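Local coordinates for fatty acid CoA ligase (Marinactinospora thermotolerans, PDB 6SQ8), which is an AMP-binding enzyme of the ANL clan, modelled here with adenosine monophosphate and 1-ethanoyl-9H-pyrido[3,4-b]indole-3-carboxylic acid bound, at residues Q227-L232 against A254-L259; G192-L197 against L214-T219; G170-S175 against G359-P364; L80-A85 against P199-D204; A100-P105 against L124-T129. All coordinates share one frame; numbering follows the deposited sequence.

In the fold
All five contacts fall within the AMP-binding family region of this single chain. Contacts 1 and 2 touch, Val-231 CG1 lying 3.9 Å from Leu-197 CD1, and contacts 4 and 5 touch through Leu-80 CD1 and Leu-101 CD1 at 3.7 Å. Contact 4 also adjoins contact 2 in sequence, its segment 199-204 following 192-197. Two contacts come near the ligands: the side chain of Val-171 in contact 3 is about 7 Å from both, while in contact 4 Asp-204 is about 7 Å from 1-ethanoyl-9H-pyrido[3,4-b]indole-3-carboxylic acid and Arg-81 about 7 Å from adenosine monophosphate. Contacts 1 and 3 lie on opposite sides of the chain's centre, their own centres about 39 Å apart.

Contact 1: residues Q227-L232 against A254-L259; sequences QPDAVL and AEHPAL
His-256 reaches across to Pro-228 and Leu-232, and its imidazole is the middle of the contact. The ring is carried out from the backbone with CG anti to the backbone N (chi1 -168°), which sets it between the first turn of helix 228-237 and its own chain. Pro-228 CB comes up to His-256 ND1 at 3.7 Å. Leu-232, one helical turn later, brings CD2 to within 3.9 Å of CD2 of His-256. Both approach the imidazole obliquely. On its own side, Pro-257 CD lies over one face of the ring, offset toward the rim, and Ala-258 CB sits in plane at the edge.

The rest of the apolar contact belongs to Leu-232. Its CD2 also meets Ala-258 CB at 4.3 Å, while its other branch, CD1, touches CD1 of Leu-259 at 4.0 Å, the two leucine side chains crossing at about a right angle. The parts joined here are the N-terminal end of one helix, entered through Gln-227 as N-cap residue, and the turn that follows the next helix, 247-255. That turn is a type I beta turn from His-256 to Leu-259, in which Leu-259 N bonds back to His-256 O at 3.2 Å. Leu-259 also packs on Arg-288 and Met-289 of helix 279-289, and Leu-232 on Leu-253.

Charge enters only loosely. Asp-229 OD1 lies 4.8 Å from NE2 of His-256, too far for a bond, though a carboxylate so placed might slightly favour a protonated imidazole.

Contact 2: residues G192-L197 against L214-T219; sequences GPWRFL and LATGGT
Trp-194 and Thr-219 meet through their backbones: Thr-219 N donates to Trp-194 O at 2.9 Å, and Thr-219 O in turn accepts from Phe-196 N at 3.0 Å. Both bonds are close to straight, with N-H...O angles of 162° and 164°. Between them Arg-195 faces Thr-219 as a parallel bridge, its CA-H directed at Thr-219 O, and on the same side of the sheet Arg-195 CG rests 4.2 Å from Thr-219 CB.

Beside this pairing the Trp-194 indole receives Thr-216 over one face. Thr-216 OG1 stands 3.6 Å above the ring plane, displaced toward the rim, and its CG2 comes to Trp-194 CH2 at 4.1 Å. The hydroxyl is held there by the carbonyls of Cys-212 and Thr-213, one turn back in the helix, while Trp-194 NE1 is bonded to Gly-190 O. Pro-193, which follows a cis peptide bond, lays its CB 3.7 Å from Gly-218 CA.

What brings segment 214-219 round is a Schellman motif ending helix 205-215: Gly-217, with positive phi, turns the backbone, and Gly-218 N bonds to Thr-213 O. The contact thus closes a beta-alpha-beta unit made of strand 195-198, helix 205-215 and strand 219-222. Strand 242-245 pairs with 195-198 on its other edge, His-242 meeting the rings of both Trp-194 and Phe-196, and strand 17-20 lies beside 219-222.

Contact 3: residues G170-S175 against G359-P364; sequences GVAHSS and GYWRDP
Gly-359 and Ala-172 pair across the start of this contact, Ala-172 N donating to Gly-359 O at 3.0 Å. They form a hydrogen-bonded pair of an antiparallel ladder. The backbone angles of Gly-359 would press a side chain against the preceding carbonyl, and having none it fits this extended course.

Tyr-360 follows and makes the non-hydrogen-bonded pair with Val-171. Its CA-H points to Gly-170 O, 3.2 Å from CA. The side chain has CG anti to its carbonyl carbon (chi1 -60°), which brings the ring across Val-171 at an oblique angle. CE1 of Tyr-360 lies 3.8 Å from Val-171 CG2, and Gly-170 O sits near the ring plane at the edge. The phenol end is secured separately, OH bonding to the carboxylate of Glu-301.

Trp-361 adds the second backbone bond: its N gives a nearly straight bond (171°) to Gly-170 O at 2.7 Å. That carbonyl therefore takes both this N-H and the CA-H of Tyr-360. Ala-172 CB comes to the indole edge near its plane, 4.4 Å from CE3 of Trp-361. From Tyr-360 to Asp-363 the chain makes a type II beta turn, and Asp-363 then serves as N-cap, its OD1 accepting from Arg-366 N at the start of helix 364-367.

Strand 170-174 is the middle of a three-stranded antiparallel sheet, with 155-160 along one edge and the short strand 359-360 along the other. Trp-361 reaches across to Val-158 of strand 155-160 and meets the ring of His-76, while Ser-174 leads strand 170-174 into helix 175-189.

Contact 4: residues L80-A85 against P199-D204; sequences LRPTAA and PIPLSD
Arg-81 and Asp-204 form a side-on, two-pronged salt bridge that ties together two loops, each linking a strand to a helix: segment 80-85 runs from strand 76-79 to helix 86-95; segment 199-204 runs from strand 195-198 to helix 205-215. Arg-81 NE donates to Asp-204 OD2 at 3.0 Å and Arg-81 NH2 to Asp-204 OD1 at 3.1 Å. The groups are far from coplanar, the guanidinium and carboxylate planes standing 56° apart, and both nitrogens meet the oxygens from above the carboxylate plane. A bend at chi3 (-62°) turns the arginine's tip across the aspartate. NH2 is also bonded to Phe-160 O, which helps fix the rotation of the guanidinium.

Apolar contact is made by two prolines crossing at about a right angle, with Pro-82 CG 4.0 Å from Pro-201 CB. Ser-203 fills in beside them, its OG lying 3.5 Å from Pro-82 CD and its CB against the carbonyl of Leu-80.

Within 199-204, Pro-201 to Asp-204 form a type I beta turn. Ser-203 OG, between its backbone N and carbonyl carbon (chi1 59°), donates to Asp-204 OD2 at 3.1 Å, reaching that oxygen from the opposite face of the carboxylate to Arg-81 NE.

Contact 5: residues A100-P105 against L124-T129; sequences ALVFEP and LSLGPT
The Phe-103 ring has Ser-125 CB over one face in a CH-pi contact, 4.1 Å from the ring centroid and 17° off the normal. Thr-129 CG2 meets the far end of the ring obliquely, tip to tip, 3.4 Å from Phe-103 CZ, and Leu-124 O lies near CD1, again obliquely. The ring lies over its neighbour strand because CG of Phe-103 stands between the backbone N and the carbonyl carbon (chi1 71°). Glu-108 and Ala-111 of helix 108-117 also touch it.

Under the ring the backbones run in register as parallel strands. Leu-124 N donates to Leu-101 O at 3.0 Å, Leu-124 O accepts from Phe-103 N at 3.1 Å, and Leu-126 N closes the series on Phe-103 O at 2.9 Å. This is the strand pairing of a beta-alpha-beta unit, 98-103 and 122-125 being neighbours in a five-stranded parallel sheet with helix 108-117 as the connection.

On the sheet face away from Phe-103, Val-102 sends CG2 to Leu-124 CB and CG1 to Leu-126 CD1, beneath Leu-38 and Leu-42 of helix 28-44. Leu-126 CD2 lies 4.0 Å from CG of Glu-104, whose carboxylate is bonded to Thr-60 OG1 and Ala-58 N. Past the strands, Leu-126 centres an inverse gamma turn, and Ser-125 OG donates to Gly-127 O at 2.6 Å, across the bend that Pro-105 CD meets at Leu-126 O.

Contact 1: residues Q227-L232 against A254-L259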
# COMPACT_ATOMS: atom_id res chain seq x y z
N GLN A 227 -12.95 9.64 -5.46
CA GLN A 227 -14.02 10.53 -5.01
C GLN A 227 -15.14 9.65 -4.48
O GLN A 227 -15.50 8.66 -5.10
CB GLN A 227 -14.52 11.45 -6.14
CG GLN A 227 -13.52 12.53 -6.54
CD GLN A 227 -13.21 13.51 -5.42
OE1 GLN A 227 -14.08 13.87 -4.63
NE2 GLN A 227 -11.99 14.05 -5.41
N PRO A 228 -15.74 9.97 -3.31
CA PRO A 228 -16.74 9.07 -2.72
C PRO A 228 -17.94 8.82 -3.65
O PRO A 228 -18.41 7.69 -3.75
CB PRO A 228 -17.17 9.82 -1.45
CG PRO A 228 -16.03 10.78 -1.17
CD PRO A 228 -15.49 11.17 -2.51
N ASP A 229 -18.42 9.89 -4.30
CA ASP A 229 -19.59 9.84 -5.19
C ASP A 229 -19.29 8.83 -6.30
O ASP A 229 -20.09 7.94 -6.58
CB ASP A 229 -19.97 11.23 -5.76
CG ASP A 229 -18.82 12.24 -5.83
OD1 ASP A 229 -18.54 12.87 -4.78
OD2 ASP A 229 -18.18 12.38 -6.92
N ALA A 230 -18.10 8.98 -6.91
CA ALA A 230 -17.68 8.21 -8.09
C ALA A 230 -17.56 6.72 -7.75
O ALA A 230 -17.99 5.89 -8.53
CB ALA A 230 -16.39 8.76 -8.62
N VAL A 231 -16.95 6.41 -6.59
CA VAL A 231 -16.75 5.04 -6.12
C VAL A 231 -18.11 4.39 -5.87
O VAL A 231 -18.35 3.27 -6.28
CB VAL A 231 -15.87 5.01 -4.87
CG1 VAL A 231 -15.92 3.67 -4.18
CG2 VAL A 231 -14.44 5.39 -5.20
N LEU A 232 -18.99 5.11 -5.19
CA LEU A 232 -20.37 4.66 -4.95
C LEU A 232 -21.04 4.31 -6.28
O LEU A 232 -21.61 3.23 -6.42
CB LEU A 232 -21.14 5.77 -4.23
CG LEU A 232 -21.62 5.49 -2.81
CD1 LEU A 232 -20.85 4.36 -2.14
CD2 LEU A 232 -21.55 6.76 -1.98
N ALA A 254 -17.91 5.74 3.79
CA ALA A 254 -18.87 5.24 4.78
C ALA A 254 -19.77 6.36 5.33
O ALA A 254 -20.93 6.15 5.65
CB ALA A 254 -18.12 4.55 5.89
N GLU A 255 -19.21 7.57 5.45
CA GLU A 255 -19.88 8.71 6.09
C GLU A 255 -20.63 9.55 5.04
O GLU A 255 -21.37 10.43 5.38
CB GLU A 255 -18.85 9.52 6.89
CG GLU A 255 -18.38 8.81 8.17
CD GLU A 255 -17.07 9.29 8.79
OE1 GLU A 255 -16.58 10.38 8.37
OE2 GLU A 255 -16.54 8.58 9.71
N HIS A 256 -20.48 9.24 3.75
CA HIS A 256 -21.10 10.02 2.69
C HIS A 256 -22.62 9.91 2.75
O HIS A 256 -23.15 8.82 2.97
CB HIS A 256 -20.59 9.58 1.33
CG HIS A 256 -20.95 10.48 0.21
ND1 HIS A 256 -20.18 11.58 -0.14
CD2 HIS A 256 -21.99 10.45 -0.65
CE1 HIS A 256 -20.73 12.18 -1.18
NE2 HIS A 256 -21.84 11.49 -1.52
N PRO A 257 -23.35 11.03 2.54
CA PRO A 257 -24.82 11.05 2.62
C PRO A 257 -25.56 10.12 1.64
O PRO A 257 -26.67 9.64 1.96
CB PRO A 257 -25.18 12.49 2.26
CG PRO A 257 -23.94 13.29 2.57
CD PRO A 257 -22.80 12.36 2.25
N ALA A 258 -24.97 9.90 0.46
CA ALA A 258 -25.59 9.09 -0.58
C ALA A 258 -25.48 7.59 -0.29
O ALA A 258 -26.06 6.81 -1.03
CB ALA A 258 -24.98 9.42 -1.92
N LEU A 259 -24.72 7.16 0.73
CA LEU A 259 -24.42 5.74 0.90
C LEU A 259 -25.71 4.93 1.01
O LEU A 259 -25.86 3.94 0.30
CB LEU A 259 -23.53 5.51 2.13
CG LEU A 259 -23.22 4.03 2.43
CD1 LEU A 259 -22.10 3.50 1.55
CD2 LEU A 259 -22.85 3.83 3.88

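Contact 2: residues G192-L197 against L214-T219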
# COMPACT_ATOMS: atom_id res chain seq x y z
N GLY A 192 -12.38 -16.06 -7.18
CA GLY A 192 -12.91 -15.19 -8.21
C GLY A 192 -13.86 -15.93 -9.13
O GLY A 192 -14.14 -17.09 -8.88
N PRO A 193 -14.35 -15.29 -10.18
CA PRO A 193 -13.94 -13.94 -10.55
C PRO A 193 -14.44 -12.81 -9.64
O PRO A 193 -15.52 -12.86 -9.10
CB PRO A 193 -14.55 -13.83 -11.95
CG PRO A 193 -15.89 -14.56 -11.80
CD PRO A 193 -15.66 -15.61 -10.72
N TRP A 194 -13.58 -11.80 -9.46
CA TRP A 194 -13.82 -10.55 -8.80
C TRP A 194 -14.10 -9.47 -9.86
O TRP A 194 -13.49 -9.48 -10.93
CB TRP A 194 -12.58 -10.14 -7.99
CG TRP A 194 -11.99 -11.21 -7.13
CD1 TRP A 194 -12.65 -12.18 -6.42
CD2 TRP A 194 -10.61 -11.36 -6.81
NE1 TRP A 194 -11.77 -12.94 -5.70
CE2 TRP A 194 -10.50 -12.45 -5.92
CE3 TRP A 194 -9.44 -10.71 -7.20
CZ2 TRP A 194 -9.27 -12.91 -5.44
CZ3 TRP A 194 -8.22 -11.15 -6.72
CH2 TRP A 194 -8.14 -12.24 -5.85
N ARG A 195 -14.99 -8.52 -9.55
CA ARG A 195 -15.04 -7.24 -10.22
C ARG A 195 -14.42 -6.23 -9.25
O ARG A 195 -15.07 -5.76 -8.31
CB ARG A 195 -16.47 -6.88 -10.62
CG ARG A 195 -16.89 -7.39 -12.00
CD ARG A 195 -17.37 -8.84 -12.11
NE ARG A 195 -18.55 -9.25 -11.35
CZ ARG A 195 -19.57 -8.45 -10.99
NH1 ARG A 195 -19.62 -7.22 -11.47
NH2 ARG A 195 -20.49 -8.88 -10.14
N PHE A 196 -13.12 -5.97 -9.45
CA PHE A 196 -12.28 -5.32 -8.45
C PHE A 196 -12.01 -3.87 -8.86
O PHE A 196 -11.34 -3.60 -9.86
CB PHE A 196 -10.98 -6.09 -8.28
CG PHE A 196 -10.31 -5.93 -6.94
CD1 PHE A 196 -9.97 -4.68 -6.45
CD2 PHE A 196 -9.96 -7.04 -6.19
CE1 PHE A 196 -9.34 -4.55 -5.22
CE2 PHE A 196 -9.33 -6.91 -4.96
CZ PHE A 196 -9.00 -5.66 -4.49
N LEU A 197 -12.53 -2.95 -8.04
CA LEU A 197 -12.42 -1.52 -8.24
C LEU A 197 -11.07 -1.07 -7.68
O LEU A 197 -10.77 -1.27 -6.50
CB LEU A 197 -13.57 -0.85 -7.48
CG LEU A 197 -14.21 0.39 -8.12
CD1 LEU A 197 -14.75 1.35 -7.06
CD2 LEU A 197 -13.24 1.12 -9.02
N LEU A 214 -6.71 -10.26 -12.61
CA LEU A 214 -6.66 -10.87 -13.93
C LEU A 214 -6.40 -12.37 -13.80
O LEU A 214 -7.09 -13.17 -14.43
CB LEU A 214 -5.58 -10.19 -14.77
CG LEU A 214 -5.91 -8.78 -15.26
CD1 LEU A 214 -4.71 -8.14 -15.94
CD2 LEU A 214 -7.08 -8.81 -16.22
N ALA A 215 -5.45 -12.74 -12.95
CA ALA A 215 -4.95 -14.11 -12.84
C ALA A 215 -6.04 -15.06 -12.37
O ALA A 215 -5.97 -16.26 -12.64
CB ALA A 215 -3.77 -14.14 -11.91
N THR A 216 -7.03 -14.53 -11.64
CA THR A 216 -8.09 -15.32 -11.03
C THR A 216 -9.35 -15.26 -11.89
O THR A 216 -10.41 -15.74 -11.47
CB THR A 216 -8.40 -14.84 -9.61
OG1 THR A 216 -8.64 -13.43 -9.58
CG2 THR A 216 -7.30 -15.20 -8.62
N GLY A 217 -9.25 -14.65 -13.08
CA GLY A 217 -10.28 -14.72 -14.09
C GLY A 217 -11.29 -13.60 -14.00
O GLY A 217 -12.34 -13.65 -14.63
N GLY A 218 -10.95 -12.56 -13.23
CA GLY A 218 -11.85 -11.45 -12.96
C GLY A 218 -11.66 -10.28 -13.89
O GLY A 218 -10.90 -10.35 -14.86
N THR A 219 -12.36 -9.20 -13.55
CA THR A 219 -12.35 -7.94 -14.28
C THR A 219 -11.85 -6.82 -13.37
O THR A 219 -12.39 -6.62 -12.29
CB THR A 219 -13.76 -7.61 -14.76
OG1 THR A 219 -14.26 -8.75 -15.46
CG2 THR A 219 -13.81 -6.37 -15.63

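Contact 3: residues G170-S175 against G359-P364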
# COMPACT_ATOMS: atom_id res chain seq x y z
N GLY A 170 15.58 0.48 -3.13
CA GLY A 170 14.74 -0.23 -4.09
C GLY A 170 14.42 -1.64 -3.62
O GLY A 170 15.29 -2.49 -3.59
N VAL A 171 13.16 -1.87 -3.26
CA VAL A 171 12.71 -3.19 -2.83
C VAL A 171 12.54 -4.07 -4.07
O VAL A 171 11.71 -3.79 -4.91
CB VAL A 171 11.38 -3.12 -2.05
CG1 VAL A 171 10.75 -4.48 -1.91
CG2 VAL A 171 11.55 -2.44 -0.70
N ALA A 172 13.31 -5.17 -4.13
CA ALA A 172 13.23 -6.13 -5.22
C ALA A 172 12.37 -7.31 -4.81
O ALA A 172 12.69 -7.99 -3.83
CB ALA A 172 14.62 -6.60 -5.59
N HIS A 173 11.31 -7.56 -5.58
CA HIS A 173 10.40 -8.68 -5.35
C HIS A 173 10.56 -9.71 -6.47
O HIS A 173 10.52 -9.37 -7.67
CB HIS A 173 8.95 -8.20 -5.23
CG HIS A 173 8.53 -7.96 -3.82
ND1 HIS A 173 8.34 -6.68 -3.31
CD2 HIS A 173 8.32 -8.82 -2.81
CE1 HIS A 173 8.01 -6.77 -2.04
NE2 HIS A 173 7.99 -8.08 -1.70
N SER A 174 10.67 -10.98 -6.07
CA SER A 174 10.86 -12.07 -7.00
C SER A 174 9.55 -12.36 -7.72
O SER A 174 8.47 -12.03 -7.24
CB SER A 174 11.37 -13.29 -6.28
OG SER A 174 10.31 -14.04 -5.71
N SER A 175 9.67 -13.01 -8.88
CA SER A 175 8.51 -13.52 -9.60
C SER A 175 7.77 -14.55 -8.73
O SER A 175 6.56 -14.67 -8.84
CB SER A 175 8.90 -14.09 -10.93
OG SER A 175 9.36 -13.08 -11.81
N GLY A 359 15.49 -8.56 -1.44
CA GLY A 359 16.42 -7.64 -0.82
C GLY A 359 16.32 -6.28 -1.48
O GLY A 359 15.60 -6.10 -2.49
N TYR A 360 17.06 -5.32 -0.92
CA TYR A 360 17.17 -4.04 -1.55
C TYR A 360 18.10 -4.21 -2.77
O TYR A 360 19.19 -4.78 -2.66
CB TYR A 360 17.64 -2.96 -0.58
CG TYR A 360 16.73 -2.72 0.61
CD1 TYR A 360 15.43 -2.28 0.46
CD2 TYR A 360 17.19 -2.94 1.90
CE1 TYR A 360 14.61 -2.08 1.56
CE2 TYR A 360 16.39 -2.74 3.00
CZ TYR A 360 15.09 -2.30 2.84
OH TYR A 360 14.32 -2.09 3.95
N TRP A 361 17.61 -3.73 -3.92
CA TRP A 361 18.29 -3.85 -5.20
C TRP A 361 19.70 -3.25 -5.11
O TRP A 361 19.86 -2.07 -4.80
CB TRP A 361 17.46 -3.15 -6.27
CG TRP A 361 18.11 -3.12 -7.62
CD1 TRP A 361 18.78 -2.08 -8.19
CD2 TRP A 361 18.15 -4.19 -8.57
NE1 TRP A 361 19.25 -2.44 -9.42
CE2 TRP A 361 18.87 -3.73 -9.69
CE3 TRP A 361 17.62 -5.48 -8.60
CZ2 TRP A 361 19.07 -4.51 -10.83
CZ3 TRP A 361 17.85 -6.27 -9.72
CH2 TRP A 361 18.55 -5.78 -10.82
N ARG A 362 20.71 -4.11 -5.37
CA ARG A 362 22.12 -3.74 -5.46
C ARG A 362 22.55 -3.01 -4.18
O ARG A 362 23.31 -2.03 -4.25
CB ARG A 362 22.35 -2.90 -6.71
N ASP A 363 22.08 -3.47 -3.01
CA ASP A 363 22.44 -2.87 -1.72
C ASP A 363 22.38 -3.94 -0.63
O ASP A 363 21.47 -3.95 0.18
CB ASP A 363 21.55 -1.67 -1.38
CG ASP A 363 21.98 -0.89 -0.14
OD1 ASP A 363 22.90 -1.35 0.55
OD2 ASP A 363 21.37 0.18 0.13
N PRO A 364 23.38 -4.86 -0.56
CA PRO A 364 23.39 -5.91 0.46
C PRO A 364 23.69 -5.41 1.88
O PRO A 364 23.27 -6.05 2.84
CB PRO A 364 24.53 -6.85 0.01
CG PRO A 364 24.81 -6.45 -1.42
CD PRO A 364 24.53 -4.96 -1.47

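Contact 4: residues L80-A85 against P199-D204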
# COMPACT_ATOMS: atom_id res chain seq x y z
N LEU A 80 6.81 4.35 -11.52
CA LEU A 80 7.06 5.69 -11.04
C LEU A 80 5.77 6.28 -10.47
O LEU A 80 4.82 6.57 -11.19
CB LEU A 80 7.61 6.53 -12.19
CG LEU A 80 8.98 6.10 -12.69
CD1 LEU A 80 9.35 6.84 -13.97
CD2 LEU A 80 10.03 6.34 -11.62
N ARG A 81 5.80 6.47 -9.15
CA ARG A 81 4.68 6.90 -8.33
C ARG A 81 4.24 8.30 -8.77
O ARG A 81 5.07 9.19 -8.91
CB ARG A 81 5.16 6.90 -6.88
CG ARG A 81 4.10 6.67 -5.82
CD ARG A 81 4.76 6.20 -4.54
NE ARG A 81 5.46 4.94 -4.75
CZ ARG A 81 6.53 4.55 -4.10
NH1 ARG A 81 7.10 5.35 -3.21
NH2 ARG A 81 7.04 3.35 -4.34
N PRO A 82 2.92 8.55 -9.01
CA PRO A 82 2.45 9.89 -9.37
C PRO A 82 2.61 10.97 -8.28
O PRO A 82 2.86 12.13 -8.61
CB PRO A 82 0.97 9.67 -9.69
CG PRO A 82 0.60 8.43 -8.93
CD PRO A 82 1.84 7.56 -8.95
N THR A 83 2.50 10.58 -7.00
CA THR A 83 2.63 11.53 -5.87
C THR A 83 4.09 11.92 -5.60
O THR A 83 4.34 12.88 -4.88
CB THR A 83 2.02 10.96 -4.57
OG1 THR A 83 2.53 9.64 -4.41
CG2 THR A 83 0.51 10.93 -4.58
N ALA A 84 5.05 11.16 -6.13
CA ALA A 84 6.46 11.38 -5.83
C ALA A 84 6.97 12.62 -6.56
O ALA A 84 6.49 12.97 -7.65
CB ALA A 84 7.27 10.16 -6.17
N ALA A 85 7.96 13.27 -5.94
CA ALA A 85 8.63 14.43 -6.49
C ALA A 85 9.51 14.00 -7.66
O ALA A 85 9.91 12.84 -7.75
CB ALA A 85 9.46 15.11 -5.42
N PRO A 199 -8.99 2.28 -7.33
CA PRO A 199 -8.71 3.71 -7.40
C PRO A 199 -7.35 4.12 -6.83
O PRO A 199 -7.05 5.30 -6.80
CB PRO A 199 -9.84 4.23 -6.50
CG PRO A 199 -9.90 3.21 -5.38
CD PRO A 199 -9.54 1.89 -6.03
N ILE A 200 -6.55 3.17 -6.36
CA ILE A 200 -5.20 3.47 -5.93
C ILE A 200 -4.28 3.36 -7.15
O ILE A 200 -4.61 2.68 -8.10
CB ILE A 200 -4.74 2.56 -4.78
CG1 ILE A 200 -4.66 1.09 -5.18
CG2 ILE A 200 -5.62 2.76 -3.56
CD1 ILE A 200 -4.31 0.15 -4.04
N PRO A 201 -3.11 4.02 -7.16
CA PRO A 201 -2.27 4.07 -8.35
C PRO A 201 -1.80 2.68 -8.79
O PRO A 201 -1.42 1.87 -7.94
CB PRO A 201 -1.06 4.91 -7.92
CG PRO A 201 -1.55 5.70 -6.73
CD PRO A 201 -2.51 4.77 -6.04
N LEU A 202 -1.82 2.43 -10.11
CA LEU A 202 -1.35 1.19 -10.72
C LEU A 202 0.17 1.03 -10.58
O LEU A 202 0.70 -0.05 -10.85
CB LEU A 202 -1.76 1.17 -12.19
CG LEU A 202 -3.22 0.84 -12.47
CD1 LEU A 202 -3.50 0.83 -13.99
CD2 LEU A 202 -3.63 -0.49 -11.83
N SER A 203 0.88 2.09 -10.18
CA SER A 203 2.33 2.06 -10.05
C SER A 203 2.79 1.19 -8.86
O SER A 203 3.93 0.74 -8.87
CB SER A 203 2.87 3.45 -9.93
OG SER A 203 2.31 4.10 -8.80
N ASP A 204 1.93 0.97 -7.85
CA ASP A 204 2.31 0.18 -6.65
C ASP A 204 1.26 -0.91 -6.38
O ASP A 204 0.95 -1.68 -7.27
CB ASP A 204 2.60 1.11 -5.47
CG ASP A 204 3.75 2.05 -5.78
OD1 ASP A 204 4.91 1.61 -5.71
OD2 ASP A 204 3.47 3.22 -6.11

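Contact 5: residues A100-P105 against L124-T129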
# COMPACT_ATOMS: atom_id res chain seq x y z
N ALA A 100 15.06 1.68 -20.03
CA ALA A 100 14.02 2.35 -20.77
C ALA A 100 13.16 3.18 -19.81
O ALA A 100 13.06 2.86 -18.63
CB ALA A 100 13.18 1.33 -21.51
N LEU A 101 12.55 4.23 -20.36
CA LEU A 101 11.45 4.94 -19.73
C LEU A 101 10.25 4.89 -20.68
O LEU A 101 10.32 5.44 -21.74
CB LEU A 101 11.86 6.39 -19.44
CG LEU A 101 10.72 7.30 -18.98
CD1 LEU A 101 10.32 6.99 -17.54
CD2 LEU A 101 11.11 8.76 -19.14
N VAL A 102 9.19 4.19 -20.29
CA VAL A 102 7.94 4.17 -21.03
C VAL A 102 6.98 5.11 -20.30
O VAL A 102 6.86 5.01 -19.09
CB VAL A 102 7.37 2.75 -21.13
CG1 VAL A 102 6.08 2.73 -21.93
CG2 VAL A 102 8.38 1.80 -21.73
N PHE A 103 6.34 6.02 -21.04
CA PHE A 103 5.43 6.98 -20.42
C PHE A 103 4.20 7.19 -21.31
O PHE A 103 4.19 6.83 -22.47
CB PHE A 103 6.15 8.30 -20.13
CG PHE A 103 6.51 9.12 -21.34
CD1 PHE A 103 7.69 8.90 -22.03
CD2 PHE A 103 5.67 10.12 -21.78
CE1 PHE A 103 8.00 9.64 -23.15
CE2 PHE A 103 5.99 10.86 -22.91
CZ PHE A 103 7.16 10.62 -23.58
N GLU A 104 3.16 7.75 -20.69
CA GLU A 104 1.89 8.05 -21.38
C GLU A 104 1.88 9.52 -21.78
O GLU A 104 2.49 10.35 -21.10
CB GLU A 104 0.69 7.71 -20.50
CG GLU A 104 0.40 6.23 -20.39
CD GLU A 104 -0.83 5.88 -19.55
OE1 GLU A 104 -1.11 6.61 -18.56
OE2 GLU A 104 -1.51 4.90 -19.90
N PRO A 105 1.19 9.90 -22.88
CA PRO A 105 1.10 11.30 -23.31
C PRO A 105 0.72 12.26 -22.18
O PRO A 105 1.38 13.28 -22.01
CB PRO A 105 -0.02 11.27 -24.36
CG PRO A 105 0.06 9.88 -24.95
CD PRO A 105 0.47 9.00 -23.79
N LEU A 124 10.37 5.51 -24.74
CA LEU A 124 9.18 5.04 -25.46
C LEU A 124 7.91 5.62 -24.84
O LEU A 124 7.89 6.02 -23.67
CB LEU A 124 9.16 3.52 -25.42
CG LEU A 124 10.44 2.83 -25.86
CD1 LEU A 124 10.39 1.34 -25.58
CD2 LEU A 124 10.70 3.06 -27.34
N SER A 125 6.83 5.68 -25.64
CA SER A 125 5.59 6.30 -25.20
C SER A 125 4.40 5.48 -25.67
O SER A 125 4.42 4.90 -26.75
CB SER A 125 5.50 7.73 -25.66
OG SER A 125 5.19 7.79 -27.05
N LEU A 126 3.36 5.45 -24.84
CA LEU A 126 2.11 4.77 -25.15
C LEU A 126 1.23 5.74 -25.94
O LEU A 126 0.34 6.39 -25.39
CB LEU A 126 1.45 4.33 -23.85
CG LEU A 126 1.64 2.87 -23.44
CD1 LEU A 126 3.08 2.40 -23.65
CD2 LEU A 126 1.20 2.68 -21.99
N GLY A 127 1.50 5.82 -27.24
CA GLY A 127 0.80 6.73 -28.15
C GLY A 127 1.72 7.86 -28.60
O GLY A 127 2.78 8.06 -28.01
N PRO A 128 1.33 8.64 -29.63
CA PRO A 128 2.21 9.64 -30.25
C PRO A 128 2.64 10.72 -29.25
O PRO A 128 1.81 11.19 -28.48
CB PRO A 128 1.36 10.27 -31.36
CG PRO A 128 0.27 9.26 -31.62
CD PRO A 128 -0.00 8.63 -30.27
N THR A 129 3.92 11.08 -29.29
CA THR A 129 4.45 12.06 -28.37
C THR A 129 5.76 12.66 -28.92
O THR A 129 6.43 12.06 -29.77
CB THR A 129 4.61 11.45 -26.97
OG1 THR A 129 4.34 12.46 -25.99
CG2 THR A 129 5.97 10.85 -26.75